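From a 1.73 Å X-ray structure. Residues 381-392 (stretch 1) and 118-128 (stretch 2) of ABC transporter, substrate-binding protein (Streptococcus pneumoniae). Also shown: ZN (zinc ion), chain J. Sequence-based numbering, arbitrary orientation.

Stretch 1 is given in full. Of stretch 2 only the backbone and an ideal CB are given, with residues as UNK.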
# COMPACT_ATOMS: atom_id res chain seq x y z
N GLY A 381 10.50 -6.59 -11.96
CA GLY A 381 10.51 -6.41 -10.51
C GLY A 381 11.92 -6.11 -10.06
O GLY A 381 12.68 -5.45 -10.77
N GLY A 382 12.27 -6.62 -8.89
CA GLY A 382 13.57 -6.41 -8.33
C GLY A 382 13.77 -5.02 -7.76
O GLY A 382 12.81 -4.24 -7.63
N PRO A 383 15.04 -4.68 -7.44
CA PRO A 383 15.34 -3.39 -6.81
C PRO A 383 15.26 -2.26 -7.84
O PRO A 383 15.78 -2.38 -8.97
CB PRO A 383 16.76 -3.60 -6.30
CG PRO A 383 17.37 -4.50 -7.33
CD PRO A 383 16.27 -5.43 -7.77
N LEU A 384 14.61 -1.16 -7.47
CA LEU A 384 14.38 -0.06 -8.37
C LEU A 384 13.81 1.13 -7.62
O LEU A 384 13.33 1.01 -6.45
CB LEU A 384 13.42 -0.49 -9.52
CG LEU A 384 11.96 -0.84 -9.15
CD1 LEU A 384 11.07 0.39 -9.09
CD2 LEU A 384 11.37 -1.88 -10.13
N ALA A 385 13.85 2.28 -8.28
CA ALA A 385 13.27 3.49 -7.74
C ALA A 385 12.64 4.37 -8.79
O ALA A 385 13.28 4.72 -9.78
CB ALA A 385 14.27 4.30 -6.97
N ILE A 386 11.38 4.73 -8.51
CA ILE A 386 10.63 5.74 -9.27
C ILE A 386 10.23 6.84 -8.30
O ILE A 386 9.46 6.61 -7.35
CB ILE A 386 9.40 5.15 -9.95
CG1 ILE A 386 9.81 3.96 -10.83
CG2 ILE A 386 8.70 6.19 -10.83
CD1 ILE A 386 8.64 3.14 -11.34
N LEU A 387 10.78 8.02 -8.54
CA LEU A 387 10.54 9.19 -7.70
C LEU A 387 9.46 10.02 -8.38
O LEU A 387 9.31 9.99 -9.61
CB LEU A 387 11.80 10.00 -7.49
CG LEU A 387 12.97 9.23 -6.87
CD1 LEU A 387 14.12 10.15 -6.56
CD2 LEU A 387 12.54 8.47 -5.63
N ASP A 388 8.72 10.74 -7.55
CA ASP A 388 7.66 11.59 -8.04
C ASP A 388 8.16 12.66 -9.02
O ASP A 388 7.43 13.02 -9.93
CB ASP A 388 6.91 12.19 -6.87
CG ASP A 388 5.57 12.79 -7.29
OD1 ASP A 388 4.70 12.04 -7.78
OD2 ASP A 388 5.40 14.02 -7.10
N SER A 389 9.41 13.11 -8.88
CA SER A 389 10.03 14.00 -9.87
C SER A 389 10.20 13.42 -11.31
O SER A 389 10.47 14.15 -12.25
CB SER A 389 11.39 14.48 -9.36
OG SER A 389 12.27 13.40 -9.18
N TYR A 390 10.10 12.11 -11.47
CA TYR A 390 10.32 11.49 -12.79
C TYR A 390 9.12 11.71 -13.74
O TYR A 390 9.29 11.60 -14.97
CB TYR A 390 10.52 9.98 -12.67
CG TYR A 390 11.76 9.50 -11.96
CD1 TYR A 390 12.64 10.37 -11.32
CD2 TYR A 390 12.08 8.14 -11.97
CE1 TYR A 390 13.78 9.92 -10.69
CE2 TYR A 390 13.21 7.68 -11.33
CZ TYR A 390 14.06 8.55 -10.69
OH TYR A 390 15.21 8.09 -10.03
N TYR A 391 7.92 11.95 -13.18
CA TYR A 391 6.72 12.03 -14.00
C TYR A 391 6.77 13.29 -14.84
O TYR A 391 7.09 14.35 -14.31
CB TYR A 391 5.43 11.95 -13.17
CG TYR A 391 5.39 10.66 -12.41
CD1 TYR A 391 5.34 9.45 -13.08
CD2 TYR A 391 5.44 10.65 -11.03
CE1 TYR A 391 5.36 8.26 -12.39
CE2 TYR A 391 5.45 9.46 -10.32
CZ TYR A 391 5.39 8.27 -10.99
OH TYR A 391 5.40 7.08 -10.31
N GLY A 392 6.54 13.14 -16.15
CA GLY A 392 6.65 14.26 -17.09
C GLY A 392 8.07 14.54 -17.59
O GLY A 392 8.29 15.48 -18.37
N UNK A 118 19.85 -5.00 2.22
CA UNK A 118 19.01 -5.28 1.08
C UNK A 118 18.82 -4.03 0.26
O UNK A 118 19.05 -2.93 0.75
CB UNK A 118 17.66 -5.84 1.52
N UNK A 119 18.39 -4.21 -0.98
CA UNK A 119 18.13 -3.09 -1.86
C UNK A 119 16.62 -2.96 -2.10
O UNK A 119 15.95 -3.94 -2.43
CB UNK A 119 18.88 -3.26 -3.18
N UNK A 120 16.08 -1.72 -1.98
CA UNK A 120 14.66 -1.55 -1.92
C UNK A 120 13.99 -1.40 -3.28
O UNK A 120 14.64 -1.12 -4.32
CB UNK A 120 14.34 -0.33 -1.05
N UNK A 121 12.69 -1.64 -3.25
CA UNK A 121 11.74 -1.13 -4.26
C UNK A 121 11.16 0.17 -3.72
O UNK A 121 10.61 0.20 -2.61
CB UNK A 121 10.63 -2.14 -4.57
N UNK A 122 11.24 1.23 -4.53
CA UNK A 122 10.67 2.52 -4.24
C UNK A 122 9.77 2.92 -5.42
O UNK A 122 10.23 2.99 -6.57
CB UNK A 122 11.76 3.56 -3.99
N UNK A 123 8.50 3.19 -5.12
CA UNK A 123 7.55 3.68 -6.13
C UNK A 123 6.76 4.83 -5.55
O UNK A 123 5.77 4.63 -4.81
CB UNK A 123 6.61 2.57 -6.60
N UNK A 124 7.16 6.05 -5.90
CA UNK A 124 6.41 7.24 -5.46
C UNK A 124 5.34 7.57 -6.50
O UNK A 124 5.64 7.72 -7.69
CB UNK A 124 7.34 8.43 -5.25
N UNK A 125 4.07 7.54 -6.07
CA UNK A 125 2.94 8.06 -6.89
C UNK A 125 2.32 9.14 -6.04
O UNK A 125 1.46 8.90 -5.17
CB UNK A 125 1.92 6.98 -7.27
N UNK A 126 2.86 10.34 -6.23
CA UNK A 126 2.66 11.42 -5.32
C UNK A 126 3.60 11.40 -4.14
O UNK A 126 4.05 10.35 -3.71
CB UNK A 126 1.21 11.41 -4.83
N UNK A 127 3.85 12.57 -3.57
CA UNK A 127 4.75 12.75 -2.40
C UNK A 127 3.99 13.22 -1.17
O UNK A 127 3.08 13.99 -1.31
CB UNK A 127 5.86 13.76 -2.72
N UNK A 128 4.47 12.85 0.02
CA UNK A 128 3.90 13.26 1.29
C UNK A 128 2.39 13.06 1.32
O UNK A 128 1.90 11.99 0.99
CB UNK A 128 4.24 14.72 1.57
ZN ZN J . 9.56 12.32 -4.10

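Position 118 lies beyond the reach of stretch 1, which leaves it unrestricted. It is S118, whose OG is hydrogen-bonded elsewhere in the structure.

Position 119 points toward stretch 1, and its ideal CB lies 3.8 Å from P383 CB. An apolar side chain of almost any size would suit. It is F119. Its CB packs on the proline, while the ring leads away.

Position 120 points away and offers stretch 1 only its carbonyl. L384 N donates to the O of 120 at 3.2 Å. Proline is allowed among many others. It is P120.

From 121 to 123 the backbone runs parallel to 384-386, and side chains alternate between the two faces. Position 121 shares a face with L384, whose side chain reaches across. An apolar or aromatic residue would fit. It is W121, with CD1 3.6 Å from L384 CD1.

Position 122 lies on the other face, beside A385. Its N donates to L384 O (2.8 Å), and its O accepts from I386 N (2.8 Å). The ideal CB is 4.0 Å from A385 CB, and the small alanine leaves room for a branched apolar side chain. It is I122.

Position 123 returns to the face of L384 and I386. Its ideal CB is 5.0 Å from I386 O, a loose fit that admits polar or apolar residues. It is E123; OE2 is bonded elsewhere in the structure.

Position 124 points toward stretch 1. Its ideal CB is 3.5 Å from D388 N, a free donor, and the zinc lies farther along. A carboxylate is indicated: glutamate, or aspartate at the limit of its reach. It is E124. OE1 accepts from D388 N (2.9 Å) and binds ZN (2.1 Å). Its backbone N donates to I386 O at 2.8 Å, and Y391 OH donates to its backbone O at 2.7 Å.

Position 125 points away, but Y391 is near. A flexible apolar chain could turn back. It is L125, with CD2 3.7 Å from Y391 CZ.

Position 126 has phi/psi of 84/154. A CB would jam against the preceding carbonyl O, so glycine is called for. It is G126; its N donates to D388 OD1 (2.9 Å).

Position 127 points sideways, with zinc within range of a short acid. It is D127. OD1 and OD2 each lie 2.5 Å from ZN. Water 1 links its N to D388 OD2.

Position 128 is out of reach; positive phi favours glycine. It is G128.

Stretch 2 (118-128) SFPWIEELGDG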
# COMPACT_ATOMS: atom_id res chain seq x y z
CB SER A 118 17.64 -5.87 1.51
OG SER A 118 16.86 -4.97 2.25
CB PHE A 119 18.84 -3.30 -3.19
CG PHE A 119 20.33 -3.39 -3.06
CD1 PHE A 119 21.10 -2.25 -3.07
CD2 PHE A 119 20.97 -4.61 -2.93
CE1 PHE A 119 22.49 -2.31 -2.95
CE2 PHE A 119 22.37 -4.68 -2.83
CZ PHE A 119 23.12 -3.53 -2.84
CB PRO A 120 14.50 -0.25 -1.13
CG PRO A 120 15.67 0.53 -1.54
CD PRO A 120 16.78 -0.48 -1.58
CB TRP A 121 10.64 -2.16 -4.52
CG TRP A 121 9.45 -1.70 -5.31
CD1 TRP A 121 9.34 -1.66 -6.68
CD2 TRP A 121 8.16 -1.32 -4.79
NE1 TRP A 121 8.06 -1.26 -7.03
CE2 TRP A 121 7.32 -1.07 -5.89
CE3 TRP A 121 7.63 -1.21 -3.49
CZ2 TRP A 121 6.00 -0.67 -5.74
CZ3 TRP A 121 6.31 -0.81 -3.34
CH2 TRP A 121 5.52 -0.51 -4.45
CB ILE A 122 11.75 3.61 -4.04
CG1 ILE A 122 12.66 3.30 -2.82
CG2 ILE A 122 11.10 4.97 -3.85
CD1 ILE A 122 14.01 4.02 -2.83
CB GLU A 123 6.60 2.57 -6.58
CG GLU A 123 5.65 2.92 -7.72
CD GLU A 123 4.56 1.86 -7.92
OE1 GLU A 123 3.56 1.88 -7.16
OE2 GLU A 123 4.69 0.98 -8.81
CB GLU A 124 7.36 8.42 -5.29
CG GLU A 124 8.40 8.14 -4.21
CD GLU A 124 9.23 9.38 -3.91
OE1 GLU A 124 9.18 10.32 -4.74
OE2 GLU A 124 9.93 9.40 -2.86
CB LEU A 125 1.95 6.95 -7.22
CG LEU A 125 2.38 5.99 -8.31
CD1 LEU A 125 1.56 4.72 -8.24
CD2 LEU A 125 2.29 6.65 -9.67
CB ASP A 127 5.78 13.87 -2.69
CG ASP A 127 7.11 13.33 -3.08
OD1 ASP A 127 7.35 12.13 -2.85
OD2 ASP A 127 7.93 14.12 -3.59
O HOH W 1 3.16 14.86 -5.06
O HOH W 2 10.62 13.24 -5.95
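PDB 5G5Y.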